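Local coordinates for protein papain-like protease (Human betacoronavirus 2c EMC/2012, PDB 4RNA) that probably cleaves the viral polyprotein as a papain-like cysteine protease of a coronavirus and carries a zinc-bound four-cysteine site, at residues F81-W95 with T148-F162. Residues are numbered along the deposited sequence; the frame is centred on the assembly and turned at random.
With PO4 (phosphate ion), chain C.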
# COMPACT_ATOMS: atom_id res chain seq x y z
N PHE A 81 8.94 3.16 -5.79
CA PHE A 81 8.21 4.40 -5.35
C PHE A 81 8.58 5.65 -6.19
O PHE A 81 7.69 6.43 -6.55
CB PHE A 81 8.61 4.71 -3.89
CG PHE A 81 8.04 6.04 -3.39
CD1 PHE A 81 8.75 7.23 -3.54
CD2 PHE A 81 6.73 6.11 -2.81
CE1 PHE A 81 8.21 8.46 -3.10
CE2 PHE A 81 6.20 7.33 -2.33
CZ PHE A 81 6.92 8.52 -2.52
N LEU A 82 9.87 5.84 -6.53
CA LEU A 82 10.18 7.03 -7.36
C LEU A 82 9.54 6.92 -8.71
O LEU A 82 8.98 7.95 -9.19
CB LEU A 82 11.64 7.28 -7.62
CG LEU A 82 12.34 7.78 -6.35
CD1 LEU A 82 13.91 7.81 -6.34
CD2 LEU A 82 11.72 9.13 -5.88
N HIS A 83 9.70 5.75 -9.33
CA HIS A 83 9.07 5.64 -10.70
C HIS A 83 7.61 5.95 -10.59
O HIS A 83 6.97 6.55 -11.54
CB HIS A 83 9.27 4.27 -11.36
CG HIS A 83 8.74 4.26 -12.82
ND1 HIS A 83 7.49 3.84 -13.14
CD2 HIS A 83 9.33 4.69 -14.02
CE1 HIS A 83 7.28 3.99 -14.48
NE2 HIS A 83 8.41 4.51 -15.02
N ARG A 84 6.97 5.36 -9.61
CA ARG A 84 5.48 5.60 -9.49
C ARG A 84 5.10 7.06 -9.18
O ARG A 84 4.24 7.62 -9.81
CB ARG A 84 4.82 4.62 -8.50
CG ARG A 84 4.88 3.15 -8.98
CD ARG A 84 4.24 2.15 -7.97
NE ARG A 84 4.88 2.19 -6.62
CZ ARG A 84 4.35 2.77 -5.55
NH1 ARG A 84 3.20 3.46 -5.62
NH2 ARG A 84 5.04 2.75 -4.39
N PHE A 85 5.80 7.69 -8.26
CA PHE A 85 5.57 9.09 -7.95
C PHE A 85 5.82 10.00 -9.16
O PHE A 85 4.97 10.86 -9.48
CB PHE A 85 6.47 9.50 -6.71
CG PHE A 85 6.46 10.98 -6.46
CD1 PHE A 85 5.24 11.65 -6.32
CD2 PHE A 85 7.66 11.70 -6.35
CE1 PHE A 85 5.21 13.01 -6.11
CE2 PHE A 85 7.65 13.08 -6.12
CZ PHE A 85 6.41 13.73 -5.99
N TYR A 86 6.89 9.73 -9.94
CA TYR A 86 7.21 10.65 -10.97
C TYR A 86 6.16 10.46 -12.02
O TYR A 86 5.72 11.47 -12.52
CB TYR A 86 8.57 10.42 -11.66
CG TYR A 86 9.83 10.63 -10.77
CD1 TYR A 86 9.80 11.49 -9.66
CD2 TYR A 86 11.03 10.01 -11.10
CE1 TYR A 86 10.94 11.67 -8.87
CE2 TYR A 86 12.18 10.20 -10.30
CZ TYR A 86 12.10 11.03 -9.20
OH TYR A 86 13.28 11.14 -8.43
N SER A 87 5.73 9.21 -12.30
CA SER A 87 4.66 9.00 -13.35
C SER A 87 3.31 9.59 -12.89
O SER A 87 2.55 10.08 -13.74
CB SER A 87 4.39 7.50 -13.66
OG SER A 87 5.61 6.81 -13.93
N LEU A 88 2.95 9.39 -11.61
CA LEU A 88 1.70 9.97 -11.04
C LEU A 88 1.68 11.47 -11.18
O LEU A 88 0.67 12.02 -11.60
CB LEU A 88 1.48 9.61 -9.57
CG LEU A 88 1.02 8.15 -9.50
CD1 LEU A 88 1.34 7.56 -8.15
CD2 LEU A 88 -0.43 7.93 -9.91
N LYS A 89 2.79 12.11 -10.76
CA LYS A 89 2.93 13.59 -10.88
C LYS A 89 2.62 14.09 -12.33
O LYS A 89 1.72 14.97 -12.57
CB LYS A 89 4.28 14.00 -10.27
CG LYS A 89 4.48 15.48 -10.16
CD LYS A 89 5.79 15.77 -9.50
CE LYS A 89 6.21 17.11 -10.03
NZ LYS A 89 7.10 17.74 -9.03
N ALA A 90 3.27 13.46 -13.31
CA ALA A 90 2.97 13.72 -14.73
C ALA A 90 1.46 13.56 -15.02
O ALA A 90 0.85 14.44 -15.60
CB ALA A 90 3.81 12.82 -15.63
N ALA A 91 0.87 12.43 -14.63
CA ALA A 91 -0.56 12.20 -14.90
C ALA A 91 -1.49 13.14 -14.11
O ALA A 91 -2.41 13.70 -14.67
CB ALA A 91 -0.92 10.74 -14.62
N VAL A 92 -1.24 13.36 -12.82
CA VAL A 92 -2.26 14.12 -12.05
C VAL A 92 -2.25 15.62 -12.49
O VAL A 92 -3.19 16.38 -12.23
CB VAL A 92 -2.22 13.91 -10.52
CG1 VAL A 92 -2.19 12.44 -10.08
CG2 VAL A 92 -1.12 14.69 -9.87
N HIS A 93 -1.20 16.01 -13.21
CA HIS A 93 -1.07 17.37 -13.74
C HIS A 93 -2.20 17.79 -14.63
O HIS A 93 -2.54 18.95 -14.69
CB HIS A 93 0.26 17.56 -14.47
CG HIS A 93 1.04 18.70 -13.92
ND1 HIS A 93 2.26 18.54 -13.37
CD2 HIS A 93 0.69 20.03 -13.74
CE1 HIS A 93 2.69 19.72 -12.90
NE2 HIS A 93 1.72 20.63 -13.12
N GLY A 94 -2.79 16.85 -15.35
CA GLY A 94 -3.95 17.18 -16.15
C GLY A 94 -5.28 17.14 -15.38
O GLY A 94 -6.34 17.14 -15.97
N TRP A 95 -5.25 17.05 -14.05
CA TRP A 95 -6.50 17.15 -13.32
C TRP A 95 -6.80 18.61 -12.98
O TRP A 95 -5.93 19.47 -13.14
CB TRP A 95 -6.40 16.30 -12.05
CG TRP A 95 -6.54 14.80 -12.31
CD1 TRP A 95 -6.89 14.15 -13.51
CD2 TRP A 95 -6.39 13.75 -11.31
NE1 TRP A 95 -6.95 12.78 -13.32
CE2 TRP A 95 -6.64 12.47 -12.01
CE3 TRP A 95 -6.06 13.73 -9.94
CZ2 TRP A 95 -6.59 11.23 -11.34
CZ3 TRP A 95 -6.02 12.48 -9.29
CH2 TRP A 95 -6.28 11.27 -9.97
N THR A 148 -0.66 19.50 -7.10
CA THR A 148 -0.17 18.36 -7.88
C THR A 148 0.73 17.42 -7.05
O THR A 148 0.47 16.22 -7.00
CB THR A 148 0.57 18.84 -9.13
OG1 THR A 148 -0.34 19.61 -9.90
CG2 THR A 148 1.09 17.62 -9.98
N ASP A 149 1.72 17.95 -6.39
CA ASP A 149 2.60 17.03 -5.72
C ASP A 149 1.86 16.27 -4.64
O ASP A 149 2.17 15.11 -4.38
CB ASP A 149 3.74 17.76 -5.03
CG ASP A 149 4.79 18.22 -6.02
OD1 ASP A 149 4.63 17.97 -7.23
OD2 ASP A 149 5.77 18.85 -5.60
N PHE A 150 0.99 16.96 -3.90
CA PHE A 150 0.38 16.32 -2.73
C PHE A 150 -0.54 15.19 -3.16
O PHE A 150 -0.57 14.10 -2.59
CB PHE A 150 -0.40 17.37 -1.92
CG PHE A 150 -0.94 16.85 -0.62
CD1 PHE A 150 -0.05 16.48 0.42
CD2 PHE A 150 -2.29 16.83 -0.39
CE1 PHE A 150 -0.57 16.06 1.65
CE2 PHE A 150 -2.82 16.42 0.85
CZ PHE A 150 -1.93 16.02 1.86
N ILE A 151 -1.27 15.43 -4.20
CA ILE A 151 -2.11 14.41 -4.72
C ILE A 151 -1.27 13.24 -5.25
O ILE A 151 -1.60 12.08 -4.94
CB ILE A 151 -3.02 14.93 -5.83
CG1 ILE A 151 -4.00 15.98 -5.30
CG2 ILE A 151 -3.73 13.75 -6.44
CD1 ILE A 151 -4.53 16.83 -6.43
N ALA A 152 -0.20 13.50 -6.04
CA ALA A 152 0.63 12.40 -6.58
C ALA A 152 1.32 11.62 -5.43
O ALA A 152 1.43 10.40 -5.45
CB ALA A 152 1.67 12.94 -7.59
N LEU A 153 1.72 12.34 -4.40
CA LEU A 153 2.27 11.64 -3.26
C LEU A 153 1.29 10.74 -2.47
O LEU A 153 1.65 9.62 -2.09
CB LEU A 153 2.91 12.63 -2.32
CG LEU A 153 4.31 13.16 -2.67
CD1 LEU A 153 4.73 14.17 -1.62
CD2 LEU A 153 5.38 12.07 -2.80
N ILE A 154 0.07 11.23 -2.20
CA ILE A 154 -0.95 10.43 -1.57
C ILE A 154 -1.15 9.19 -2.42
O ILE A 154 -1.20 8.09 -1.87
CB ILE A 154 -2.30 11.21 -1.42
CG1 ILE A 154 -2.19 12.29 -0.36
CG2 ILE A 154 -3.49 10.29 -1.17
CD1 ILE A 154 -3.50 13.06 -0.31
N MET A 155 -1.29 9.34 -3.73
CA MET A 155 -1.44 8.18 -4.59
C MET A 155 -0.23 7.18 -4.54
O MET A 155 -0.42 5.93 -4.53
CB MET A 155 -1.71 8.66 -6.02
CG MET A 155 -3.10 9.22 -6.12
SD MET A 155 -3.33 9.84 -7.78
CE MET A 155 -4.00 8.35 -8.54
N ALA A 156 1.00 7.73 -4.47
CA ALA A 156 2.22 6.91 -4.45
C ALA A 156 2.31 6.16 -3.14
O ALA A 156 2.42 4.90 -3.14
CB ALA A 156 3.47 7.76 -4.74
N TYR A 157 2.17 6.90 -2.03
CA TYR A 157 2.20 6.28 -0.71
C TYR A 157 0.99 5.32 -0.52
O TYR A 157 1.10 4.33 0.17
CB TYR A 157 2.17 7.35 0.38
CG TYR A 157 3.50 8.03 0.61
CD1 TYR A 157 4.63 7.30 1.08
CD2 TYR A 157 3.64 9.39 0.36
CE1 TYR A 157 5.86 7.93 1.27
CE2 TYR A 157 4.88 10.04 0.52
CZ TYR A 157 5.98 9.31 1.00
OH TYR A 157 7.16 9.93 1.18
N GLY A 158 -0.13 5.59 -1.22
CA GLY A 158 -1.37 4.81 -1.03
C GLY A 158 -1.48 3.61 -1.99
O GLY A 158 -2.37 2.77 -1.88
N ASN A 159 -0.54 3.54 -2.92
CA ASN A 159 -0.45 2.52 -3.90
C ASN A 159 -1.65 2.52 -4.74
O ASN A 159 -2.16 1.46 -5.04
CB ASN A 159 -0.31 1.14 -3.24
CG ASN A 159 1.02 0.98 -2.58
OD1 ASN A 159 2.04 1.26 -3.18
ND2 ASN A 159 1.02 0.53 -1.34
N CYS A 160 -2.11 3.72 -5.09
CA CYS A 160 -3.23 3.91 -6.01
C CYS A 160 -2.73 3.77 -7.42
O CYS A 160 -1.62 4.21 -7.76
CB CYS A 160 -3.94 5.27 -5.77
SG CYS A 160 -4.22 5.54 -4.00
N THR A 161 -3.57 3.17 -8.25
CA THR A 161 -3.23 2.93 -9.64
C THR A 161 -4.07 3.97 -10.32
O THR A 161 -5.27 4.07 -10.07
CB THR A 161 -3.67 1.49 -10.10
OG1 THR A 161 -3.21 0.48 -9.17
CG2 THR A 161 -3.13 1.17 -11.43
N PHE A 162 -3.41 4.81 -11.11
CA PHE A 162 -4.06 5.86 -11.82
C PHE A 162 -5.21 5.27 -12.65
O PHE A 162 -5.00 4.32 -13.43
CB PHE A 162 -3.06 6.59 -12.72
CG PHE A 162 -3.63 7.80 -13.40
CD1 PHE A 162 -3.71 9.02 -12.73
CD2 PHE A 162 -4.11 7.72 -14.69
CE1 PHE A 162 -4.23 10.14 -13.36
CE2 PHE A 162 -4.65 8.84 -15.31
CZ PHE A 162 -4.71 10.04 -14.65
P PO4 C . -3.84 19.68 -9.53
O1 PO4 C . -3.29 19.40 -10.93
O2 PO4 C . -2.82 19.27 -8.49
O3 PO4 C . -5.10 18.83 -9.38
O4 PO4 C . -4.15 21.16 -9.34
O HOH W 1 4.03 2.34 -1.93
O HOH W 2 1.03 3.65 -7.01
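In the helical thumb of this papain-like protease, helices 81-92 and 148-158 interlock, small alanines against larger side chains: Ala-152 fits among Phe-85, Leu-88, Lys-89 and Val-92, Ala-156 among Phe-81, Arg-84, Phe-85 and Leu-88. In return Phe-85 sits among Asp-149, Ala-152, Leu-153 and Ala-156, and Val-92 among Thr-148, Ile-151, Ala-152 and Met-155, its CG1 3.7 Å from Met-155 SD. The axes approach to 8.5 Å at 136°. A chi1 of 171° sends the Phe-85 ring along the flank of helix 148-158, where Leu-153 CD2 lies over one face. Phe-81 CE2 sits above the middle of the Tyr-157 ring, the planes oblique at 44°. Beyond helix 148-158 the chain doubles back, and Phe-162 has Ala-91 CB over one face; its CE1 comes within 3.3 Å of Trp-95 CZ2. Arg-84 NH1 gives Ala-156 O a nearly straight 3.0 Å bond in both the carbonyl and guanidinium planes, and a water links NH1 to Cys-160 O. Asp-78 forms a salt bridge with NH2; Thr-80 accepts from NE. Lys-89 NZ forms a salt bridge with Asp-149 OD1 (3.1 Å), syn but tilted from the carboxylate plane; Lys-141 makes another to OD2. The result is knobs-into-holes packing of a crossed helix pair in the papain-like thumb.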